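Local coordinates for protein response regulator aspartate phosphatase I (Bacillus subtilis subsp. subtilis, PDB 4I1A) that dephosphorylates the sporulation phosphotransferase Spo0F and switches on expression, excision and transfer of the mobile element ICEBs1 by inactivating its repressor ImmR, at residues I248-I253 / T263-T268; I292-D297 / K304-E309; S124-A129 / S150-Y155. All coordinates share one frame; numbering follows the deposited sequence.

Overall arrangement
All three contacts are helix-to-helix packing within the tetratricopeptide-repeat part of an apo, all-helical chain, and they follow one another along the sequence in the order contact 3, contact 1, contact 2. Contacts 1 and 2 are adjacent, their centres 14 Å apart, because helix 261-275 is followed directly by helix 279-295. They touch through side chains of helix 261-275: Thr-263 OG1 lies 3.3 Å from Ile-292 CG2, and Phe-267 CE1 lies 3.7 Å from Leu-308 CD1. Contact 3 is separate, its centre 32 Å from that of contact 1 and 35 Å from that of contact 2, across the centre of the chain. No bound ligand marks a pocket here.

Contact 1 (I248-I253 / T263-T268); sequences ILALEI and TKTLFT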
loop_
_atom_site.group_PDB
_atom_site.type_symbol
_atom_site.label_atom_id
_atom_site.label_comp_id
_atom_site.label_asym_id
_atom_site.label_seq_id
_atom_site.Cartn_x
_atom_site.Cartn_y
_atom_site.Cartn_z
ATOM N N ILE A 248 -6.932 2.315 -14.764
ATOM C CA ILE A 248 -8.300 2.552 -15.206
ATOM C C ILE A 248 -9.137 1.277 -15.144
ATOM O O ILE A 248 -10.346 1.340 -14.942
ATOM C CB ILE A 248 -8.406 3.158 -16.633
ATOM C CG1 ILE A 248 -7.828 2.211 -17.683
ATOM C CG2 ILE A 248 -7.738 4.516 -16.694
ATOM C CD1 ILE A 248 -8.460 2.388 -19.048
ATOM N N LEU A 249 -8.498 0.124 -15.331
ATOM C CA LEU A 249 -9.196 -1.148 -15.217
ATOM C C LEU A 249 -9.652 -1.324 -13.775
ATOM O O LEU A 249 -10.766 -1.785 -13.514
ATOM C CB LEU A 249 -8.299 -2.312 -15.644
ATOM C CG LEU A 249 -8.048 -2.456 -17.149
ATOM C CD1 LEU A 249 -7.209 -3.699 -17.477
ATOM C CD2 LEU A 249 -9.365 -2.482 -17.920
ATOM N N ALA A 250 -8.787 -0.930 -12.845
ATOM C CA ALA A 250 -9.128 -0.944 -11.430
ATOM C C ALA A 250 -10.249 0.045 -11.166
ATOM O O ALA A 250 -11.205 -0.247 -10.450
ATOM C CB ALA A 250 -7.913 -0.596 -10.591
ATOM N N LEU A 251 -10.117 1.218 -11.770
ATOM C CA LEU A 251 -11.070 2.305 -11.623
ATOM C C LEU A 251 -12.480 1.905 -12.045
ATOM O O LEU A 251 -13.445 2.266 -11.377
ATOM C CB LEU A 251 -10.600 3.504 -12.450
ATOM C CG LEU A 251 -11.262 4.855 -12.186
ATOM C CD1 LEU A 251 -11.036 5.240 -10.738
ATOM C CD2 LEU A 251 -10.716 5.930 -13.140
ATOM N N GLU A 252 -12.592 1.167 -13.153
ATOM C CA GLU A 252 -13.887 0.737 -13.684
ATOM C C GLU A 252 -14.661 -0.058 -12.649
ATOM O O GLU A 252 -15.876 0.098 -12.506
ATOM C CB GLU A 252 -13.710 -0.154 -14.919
ATOM C CG GLU A 252 -13.110 0.510 -16.148
ATOM C CD GLU A 252 -12.826 -0.496 -17.260
ATOM O OE1 GLU A 252 -11.947 -0.217 -18.105
ATOM O OE2 GLU A 252 -13.481 -1.564 -17.283
ATOM N N ILE A 253 -13.945 -0.929 -11.948
ATOM C CA ILE A 253 -14.546 -1.820 -10.962
ATOM C C ILE A 253 -14.872 -1.078 -9.666
ATOM O O ILE A 253 -15.975 -1.200 -9.130
ATOM C CB ILE A 253 -13.617 -3.025 -10.681
ATOM C CG1 ILE A 253 -13.566 -3.940 -11.907
ATOM C CG2 ILE A 253 -14.071 -3.800 -9.448
ATOM C CD1 ILE A 253 -12.344 -4.843 -11.950
ATOM N N THR A 263 -10.461 6.280 -4.179
ATOM C CA THR A 263 -9.755 7.547 -4.025
ATOM C C THR A 263 -8.259 7.413 -4.333
ATOM O O THR A 263 -7.673 8.240 -5.040
ATOM C CB THR A 263 -9.957 8.130 -2.608
ATOM O OG1 THR A 263 -11.365 8.281 -2.351
ATOM C CG2 THR A 263 -9.281 9.476 -2.504
ATOM N N LYS A 264 -7.655 6.359 -3.798
ATOM C CA LYS A 264 -6.230 6.102 -3.944
ATOM C C LYS A 264 -5.866 5.809 -5.407
ATOM O O LYS A 264 -4.829 6.239 -5.908
ATOM C CB LYS A 264 -5.850 4.931 -3.033
ATOM C CG LYS A 264 -4.544 4.252 -3.371
ATOM C CD LYS A 264 -4.115 3.288 -2.279
ATOM C CE LYS A 264 -2.653 2.867 -2.479
ATOM N NZ LYS A 264 -2.208 1.767 -1.569
ATOM N N THR A 265 -6.738 5.072 -6.080
ATOM C CA THR A 265 -6.597 4.780 -7.498
ATOM C C THR A 265 -6.682 6.057 -8.354
ATOM O O THR A 265 -5.922 6.220 -9.307
ATOM C CB THR A 265 -7.703 3.788 -7.933
ATOM O OG1 THR A 265 -7.628 2.619 -7.114
ATOM C CG2 THR A 265 -7.587 3.393 -9.406
ATOM N N LEU A 266 -7.613 6.953 -8.031
ATOM C CA LEU A 266 -7.728 8.207 -8.781
ATOM C C LEU A 266 -6.530 9.092 -8.494
ATOM O O LEU A 266 -6.040 9.819 -9.362
ATOM C CB LEU A 266 -9.030 8.952 -8.445
ATOM C CG LEU A 266 -10.284 8.385 -9.111
ATOM C CD1 LEU A 266 -11.534 8.794 -8.335
ATOM C CD2 LEU A 266 -10.366 8.827 -10.588
ATOM N N PHE A 267 -6.047 9.020 -7.266
ATOM C CA PHE A 267 -4.896 9.814 -6.899
ATOM C C PHE A 267 -3.684 9.383 -7.718
ATOM O O PHE A 267 -3.023 10.213 -8.362
ATOM C CB PHE A 267 -4.613 9.712 -5.397
ATOM C CG PHE A 267 -3.341 10.392 -4.990
ATOM C CD1 PHE A 267 -3.338 11.749 -4.693
ATOM C CD2 PHE A 267 -2.134 9.692 -4.952
ATOM C CE1 PHE A 267 -2.164 12.396 -4.342
ATOM C CE2 PHE A 267 -0.951 10.335 -4.606
ATOM C CZ PHE A 267 -0.967 11.689 -4.296
ATOM N N THR A 268 -3.410 8.082 -7.690
ATOM C CA THR A 268 -2.272 7.496 -8.402
ATOM C C THR A 268 -2.382 7.753 -9.903
ATOM O O THR A 268 -1.396 8.080 -10.566
ATOM C CB THR A 268 -2.172 5.974 -8.119
ATOM O OG1 THR A 268 -2.298 5.754 -6.708
ATOM C CG2 THR A 268 -0.827 5.386 -8.610
#
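Leu-251 reaches across to Thr-265 and Leu-266, and its atoms can be followed outward one by one. At the root, its backbone N and CB lie 4.1 Å and 4.3 Å from Thr-265 CG2, so the threonine methyl rests against the helix backbone itself. CG is anti to the backbone N (chi1 -166°), which carries the branch over toward Leu-266. At the tip, CD1 makes the tightest approach, 3.6 Å from Leu-266 CG and 3.7 Å from Leu-266 CD2, while CD2 stands 3.9 Å from that same Leu-266 CD2. CD1 also lies 4.1 Å from Thr-265 CG2, touching both partners. It thus sits against the branch point and one arm of Leu-266, and the two leucines cross at about a right angle.

Thr-265 turns its methyl to the interface and its hydroxyl back to its own helix, where OG1 is hydrogen-bonded to Phe-261 O; this leaves an apolar surface for Leu-251 and for Ala-250, whose CB is 4.2 Å from Thr-265 CG2. The segment axes approach to 9.7 Å with an angle of 150° between their directions, the near-antiparallel packing of consecutive helices in a TPR array.

All four residues are buried. Tyr-285 of helix 279-295 packs on both leucines, and on the threonine side Met-228 of helix 220-236 meets Thr-265, so helices 240-257 and 261-275 are joined between a preceding and a following helix.

Contact 2 (I292-D297 / K304-E309); sequences IADKSD and KFKILE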
loop_
_atom_site.group_PDB
_atom_site.type_symbol
_atom_site.label_atom_id
_atom_site.label_comp_id
_atom_site.label_asym_id
_atom_site.label_seq_id
_atom_site.Cartn_x
_atom_site.Cartn_y
_atom_site.Cartn_z
ATOM N N ILE A 292 -14.168 13.105 -4.429
ATOM C CA ILE A 292 -14.440 11.863 -3.731
ATOM C C ILE A 292 -13.745 11.829 -2.369
ATOM O O ILE A 292 -14.310 11.335 -1.396
ATOM C CB ILE A 292 -14.092 10.639 -4.606
ATOM C CG1 ILE A 292 -15.045 10.613 -5.810
ATOM C CG2 ILE A 292 -14.194 9.335 -3.801
ATOM C CD1 ILE A 292 -15.049 9.319 -6.594
ATOM N N ALA A 293 -12.541 12.387 -2.299
ATOM C CA ALA A 293 -11.799 12.467 -1.041
ATOM C C ALA A 293 -12.502 13.356 -0.024
ATOM O O ALA A 293 -12.589 13.017 1.156
ATOM C CB ALA A 293 -10.392 12.975 -1.284
ATOM N N ASP A 294 -13.003 14.496 -0.486
ATOM C CA ASP A 294 -13.655 15.443 0.407
ATOM C C ASP A 294 -14.976 14.908 0.959
ATOM O O ASP A 294 -15.275 15.077 2.140
ATOM C CB ASP A 294 -13.867 16.798 -0.286
ATOM C CG ASP A 294 -12.842 17.849 0.144
ATOM O OD1 ASP A 294 -13.024 18.449 1.228
ATOM O OD2 ASP A 294 -11.860 18.082 -0.600
ATOM N N LYS A 295 -15.762 14.250 0.116
ATOM C CA LYS A 295 -17.106 13.853 0.527
ATOM C C LYS A 295 -17.123 12.525 1.289
ATOM O O LYS A 295 -18.133 12.144 1.879
ATOM C CB LYS A 295 -18.084 13.849 -0.661
ATOM C CG LYS A 295 -18.191 12.541 -1.425
ATOM C CD LYS A 295 -19.344 12.616 -2.413
ATOM C CE LYS A 295 -19.654 11.273 -3.048
ATOM N NZ LYS A 295 -21.111 11.164 -3.387
ATOM N N SER A 296 -15.989 11.838 1.284
ATOM C CA SER A 296 -15.811 10.641 2.090
ATOM C C SER A 296 -15.071 11.004 3.382
ATOM O O SER A 296 -14.761 10.131 4.195
ATOM C CB SER A 296 -15.007 9.607 1.305
ATOM O OG SER A 296 -13.702 10.092 1.021
ATOM N N ASP A 297 -14.795 12.298 3.557
ATOM C CA ASP A 297 -14.020 12.805 4.691
ATOM C C ASP A 297 -12.662 12.120 4.765
ATOM O O ASP A 297 -12.123 11.870 5.844
ATOM C CB ASP A 297 -14.778 12.649 6.013
ATOM C CG ASP A 297 -14.135 13.430 7.143
ATOM O OD1 ASP A 297 -13.583 14.516 6.866
ATOM O OD2 ASP A 297 -14.164 12.954 8.297
ATOM N N LYS A 304 -3.254 14.933 0.255
ATOM C CA LYS A 304 -2.416 14.466 -0.835
ATOM C C LYS A 304 -2.772 15.109 -2.179
ATOM O O LYS A 304 -1.874 15.496 -2.934
ATOM C CB LYS A 304 -2.407 12.931 -0.902
ATOM C CG LYS A 304 -1.611 12.293 0.244
ATOM C CD LYS A 304 -1.837 10.787 0.348
ATOM C CE LYS A 304 -0.857 10.185 1.361
ATOM N NZ LYS A 304 -1.204 8.797 1.765
ATOM N N PHE A 305 -4.067 15.226 -2.484
ATOM C CA PHE A 305 -4.481 15.978 -3.683
ATOM C C PHE A 305 -3.991 17.429 -3.654
ATOM O O PHE A 305 -3.581 17.970 -4.681
ATOM C CB PHE A 305 -5.993 15.903 -3.917
ATOM C CG PHE A 305 -6.430 14.629 -4.580
ATOM C CD1 PHE A 305 -6.126 14.388 -5.917
ATOM C CD2 PHE A 305 -7.107 13.648 -3.863
ATOM C CE1 PHE A 305 -6.510 13.195 -6.534
ATOM C CE2 PHE A 305 -7.497 12.455 -4.476
ATOM C CZ PHE A 305 -7.204 12.234 -5.811
ATOM N N LYS A 306 -3.961 18.029 -2.465
ATOM C CA LYS A 306 -3.414 19.383 -2.314
ATOM C C LYS A 306 -1.936 19.501 -2.710
ATOM O O LYS A 306 -1.494 20.560 -3.170
ATOM C CB LYS A 306 -3.647 19.944 -0.904
ATOM C CG LYS A 306 -5.122 20.086 -0.519
ATOM C CD LYS A 306 -5.976 20.641 -1.674
ATOM C CE LYS A 306 -7.458 20.219 -1.569
ATOM N NZ LYS A 306 -7.662 18.723 -1.622
ATOM N N ILE A 307 -1.177 18.421 -2.539
ATOM C CA ILE A 307 0.218 18.403 -2.981
ATOM C C ILE A 307 0.291 18.416 -4.510
ATOM O O ILE A 307 1.042 19.199 -5.099
ATOM C CB ILE A 307 0.997 17.171 -2.450
ATOM C CG1 ILE A 307 1.127 17.229 -0.922
ATOM C CG2 ILE A 307 2.392 17.087 -3.110
ATOM C CD1 ILE A 307 1.671 15.916 -0.315
ATOM N N LEU A 308 -0.506 17.562 -5.150
ATOM C CA LEU A 308 -0.592 17.557 -6.605
ATOM C C LEU A 308 -1.050 18.930 -7.119
ATOM O O LEU A 308 -0.498 19.463 -8.086
ATOM C CB LEU A 308 -1.563 16.470 -7.071
ATOM C CG LEU A 308 -1.174 15.014 -6.797
ATOM C CD1 LEU A 308 -2.081 14.102 -7.593
ATOM C CD2 LEU A 308 0.328 14.710 -7.090
ATOM N N GLU A 309 -2.049 19.503 -6.451
ATOM C CA GLU A 309 -2.562 20.809 -6.824
ATOM C C GLU A 309 -1.489 21.885 -6.793
ATOM O O GLU A 309 -1.377 22.698 -7.722
ATOM C CB GLU A 309 -3.704 21.227 -5.905
ATOM C CG GLU A 309 -4.359 22.533 -6.351
ATOM C CD GLU A 309 -5.507 22.935 -5.443
ATOM O OE1 GLU A 309 -5.812 22.162 -4.504
ATOM O OE2 GLU A 309 -6.092 24.024 -5.663
#
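Ala-293 and Phe-305 form the apolar part of this small contact. The alanine methyl CB lies 4.2 Å from Phe-305 CD2 and approaches the ring obliquely. Both CB atoms point toward the opposite segment, and Phe-305 CG stands beside its own backbone N (chi1 -80°), which lays the ring in the gap between the helices. Their CA atoms, the nearest pair across the two segments, are 8.5 Å apart, and the ring and a single methyl bridge that gap. Phe-305 also packs edge-to-face with Phe-267, so the alanine touches a ring that is held from a second direction.

The electrostatic part is looser. Asp-294 OD2 and Lys-306 NZ are 4.4 Å apart, too far for a salt bridge, although the opposite charges would probably attract. Lys-306 leaves its helix roughly across the line between the segments, but its chain runs on toward Asp-294. At the end a bend at chi4 (-61°) turns NZ to Ser-302 O, one turn earlier in its own helix, and this hydrogen bond holds the amine short of the carboxylate.

Backbone bonds close the first segment. Helix 279-295 finishes in a Schellman motif, with Asp-297 at positive phi and its N bonded to Asp-294 O at 3.2 Å; the chain then turns into helix 299-313.

Both segments belong to predicted TPR 5 and come from the two helices of its hairpin. Helix 261-275 packs against both of them, through Ile-292 on Leu-262 and Lys-304 on Phe-267, while Lys-306 and Ile-307 rest on Ala-324 of helix 318-330.

Contact 3 (S124-A129 / S150-Y155); sequences SAYRIA and SYVYYY
Two neighbouring residues of helix 119-129, Tyr-126 and Arg-127, meet two neighbouring residues of helix 139-155, Val-152 and Tyr-153, and the two pairs are oriented quite differently. Tyr-126 and Val-152 point toward each other and slide past in opposite directions. The valine methyl CG1 comes to the rim of the phenol, near the plane of the ring, 3.5 Å from Tyr-126 CE2 and 3.7 Å from Tyr-126 CD2, so the ring face is not what this methyl touches. CG1 gets there by standing between the backbone N and the carbonyl carbon of Val-152 (chi1 45°), leaving CG2 anti to the backbone N.

Phe-107 and Met-111 of helix 102-115 also pack on Tyr-126, as do Val-149 and Phe-145, one and two turns before Tyr-153 in helix 139-155. The ring is thus buried where three successive helices come together, in the helix-on-helix stacking of a TPR array; the segment 150-155 opens the predicted TPR 2.

Arg-127 and Tyr-153 cross at about a right angle. The phenol oxygen sits over one face of the guanidinium, with Tyr-153 OH at 3.1 Å from Arg-127 NH2 and 3.2 Å from Arg-127 NH1, and CZ almost as close. Oxygen above the plane is poorly placed for the N-H groups, which point outward within it, and neither nitrogen forms a hydrogen bond to it. Relative to the Tyr-153 ring, Arg-127 NH2 lies at the edge, near its plane, and the guanidinium and ring planes are 55° apart, which excludes a parallel stack. The arginine is extended from CG to NE and lies at the exposed margin, whereas Tyr-153 is buried and packs edge-to-face with Phe-161 of helix 159-173.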
loop_
_atom_site.group_PDB
_atom_site.type_symbol
_atom_site.label_atom_id
_atom_site.label_comp_id
_atom_site.label_asym_id
_atom_site.label_seq_id
_atom_site.Cartn_x
_atom_site.Cartn_y
_atom_site.Cartn_z
ATOM N N SER A 124 3.753 -12.149 20.800
ATOM C CA SER A 124 4.111 -12.966 21.957
ATOM C C SER A 124 3.211 -14.192 22.047
ATOM O O SER A 124 3.682 -15.306 22.256
ATOM C CB SER A 124 3.995 -12.156 23.248
ATOM O OG SER A 124 4.896 -11.059 23.249
ATOM N N ALA A 125 1.914 -13.970 21.883
ATOM C CA ALA A 125 0.930 -15.042 21.965
ATOM C C ALA A 125 1.074 -16.006 20.792
ATOM O O ALA A 125 0.989 -17.224 20.956
ATOM C CB ALA A 125 -0.472 -14.461 22.016
ATOM N N TYR A 126 1.293 -15.447 19.608
ATOM C CA TYR A 126 1.575 -16.238 18.420
ATOM C C TYR A 126 2.813 -17.121 18.609
ATOM O O TYR A 126 2.852 -18.249 18.119
ATOM C CB TYR A 126 1.800 -15.320 17.222
ATOM C CG TYR A 126 0.555 -14.683 16.636
ATOM C CD1 TYR A 126 -0.692 -15.297 16.741
ATOM C CD2 TYR A 126 0.636 -13.472 15.956
ATOM C CE1 TYR A 126 -1.825 -14.712 16.191
ATOM C CE2 TYR A 126 -0.483 -12.883 15.408
ATOM C CZ TYR A 126 -1.712 -13.502 15.525
ATOM O OH TYR A 126 -2.825 -12.906 14.974
ATOM N N ARG A 127 3.822 -16.606 19.313
ATOM C CA ARG A 127 5.081 -17.332 19.475
ATOM C C ARG A 127 4.894 -18.650 20.226
ATOM O O ARG A 127 5.609 -19.628 19.973
ATOM C CB ARG A 127 6.157 -16.470 20.157
ATOM C CG ARG A 127 6.874 -15.467 19.240
ATOM C CD ARG A 127 8.232 -15.034 19.828
ATOM N NE ARG A 127 8.685 -13.743 19.303
ATOM C CZ ARG A 127 9.278 -13.574 18.124
ATOM N NH1 ARG A 127 9.495 -14.613 17.328
ATOM N NH2 ARG A 127 9.648 -12.362 17.733
ATOM N N ILE A 128 3.925 -18.684 21.139
ATOM C CA ILE A 128 3.656 -19.916 21.872
ATOM C C ILE A 128 2.629 -20.778 21.151
ATOM O O ILE A 128 2.686 -22.006 21.216
ATOM C CB ILE A 128 3.249 -19.659 23.336
ATOM C CG1 ILE A 128 1.930 -18.902 23.423
ATOM C CG2 ILE A 128 4.343 -18.880 24.066
ATOM C CD1 ILE A 128 1.639 -18.402 24.820
ATOM N N ALA A 129 1.699 -20.133 20.452
ATOM C CA ALA A 129 0.742 -20.846 19.617
ATOM C C ALA A 129 1.496 -21.668 18.573
ATOM O O ALA A 129 1.114 -22.796 18.255
ATOM C CB ALA A 129 -0.199 -19.870 18.948
ATOM N N SER A 150 2.367 -13.514 9.540
ATOM C CA SER A 150 3.024 -12.679 8.535
ATOM C C SER A 150 2.433 -11.291 8.566
ATOM O O SER A 150 3.142 -10.306 8.380
ATOM C CB SER A 150 2.896 -13.267 7.130
ATOM O OG SER A 150 1.589 -13.106 6.621
ATOM N N TYR A 151 1.129 -11.221 8.827
ATOM C CA TYR A 151 0.405 -9.958 8.819
ATOM C C TYR A 151 0.804 -9.017 9.962
ATOM O O TYR A 151 1.024 -7.828 9.735
ATOM C CB TYR A 151 -1.100 -10.214 8.834
ATOM C CG TYR A 151 -1.914 -9.001 8.462
ATOM C CD1 TYR A 151 -2.040 -8.606 7.136
ATOM C CD2 TYR A 151 -2.551 -8.244 9.437
ATOM C CE1 TYR A 151 -2.784 -7.487 6.790
ATOM C CE2 TYR A 151 -3.296 -7.125 9.100
ATOM C CZ TYR A 151 -3.410 -6.750 7.776
ATOM O OH TYR A 151 -4.154 -5.638 7.446
ATOM N N VAL A 152 0.890 -9.526 11.187
ATOM C CA VAL A 152 1.325 -8.665 12.284
ATOM C C VAL A 152 2.766 -8.197 12.028
ATOM O O VAL A 152 3.099 -7.030 12.241
ATOM C CB VAL A 152 1.174 -9.346 13.676
ATOM C CG1 VAL A 152 1.688 -10.749 13.641
ATOM C CG2 VAL A 152 1.903 -8.535 14.768
ATOM N N TYR A 153 3.602 -9.111 11.540
ATOM C CA TYR A 153 4.969 -8.788 11.164
ATOM C C TYR A 153 5.027 -7.721 10.074
ATOM O O TYR A 153 5.863 -6.814 10.133
ATOM C CB TYR A 153 5.717 -10.052 10.741
ATOM C CG TYR A 153 6.317 -10.787 11.913
ATOM C CD1 TYR A 153 6.980 -10.093 12.921
ATOM C CD2 TYR A 153 6.211 -12.170 12.025
ATOM C CE1 TYR A 153 7.541 -10.759 14.006
ATOM C CE2 TYR A 153 6.765 -12.849 13.112
ATOM C CZ TYR A 153 7.426 -12.135 14.096
ATOM O OH TYR A 153 7.974 -12.799 15.173
ATOM N N TYR A 154 4.130 -7.825 9.096
ATOM C CA TYR A 154 4.009 -6.822 8.044
ATOM C C TYR A 154 3.593 -5.464 8.611
ATOM O O TYR A 154 3.983 -4.417 8.092
ATOM C CB TYR A 154 3.010 -7.287 6.981
ATOM C CG TYR A 154 2.783 -6.296 5.860
ATOM C CD1 TYR A 154 3.827 -5.902 5.030
ATOM C CD2 TYR A 154 1.520 -5.763 5.624
ATOM C CE1 TYR A 154 3.627 -4.991 4.006
ATOM C CE2 TYR A 154 1.305 -4.851 4.593
ATOM C CZ TYR A 154 2.363 -4.469 3.788
ATOM O OH TYR A 154 2.164 -3.569 2.761
ATOM N N TYR A 155 2.806 -5.482 9.681
ATOM C CA TYR A 155 2.358 -4.242 10.307
ATOM C C TYR A 155 3.535 -3.548 10.993
ATOM O O TYR A 155 3.642 -2.324 10.972
ATOM C CB TYR A 155 1.233 -4.529 11.308
ATOM C CG TYR A 155 0.409 -3.326 11.733
ATOM C CD1 TYR A 155 0.842 -2.486 12.756
ATOM C CD2 TYR A 155 -0.813 -3.044 11.128
ATOM C CE1 TYR A 155 0.088 -1.388 13.154
ATOM C CE2 TYR A 155 -1.574 -1.953 11.522
ATOM C CZ TYR A 155 -1.119 -1.127 12.534
ATOM O OH TYR A 155 -1.871 -0.039 12.927
#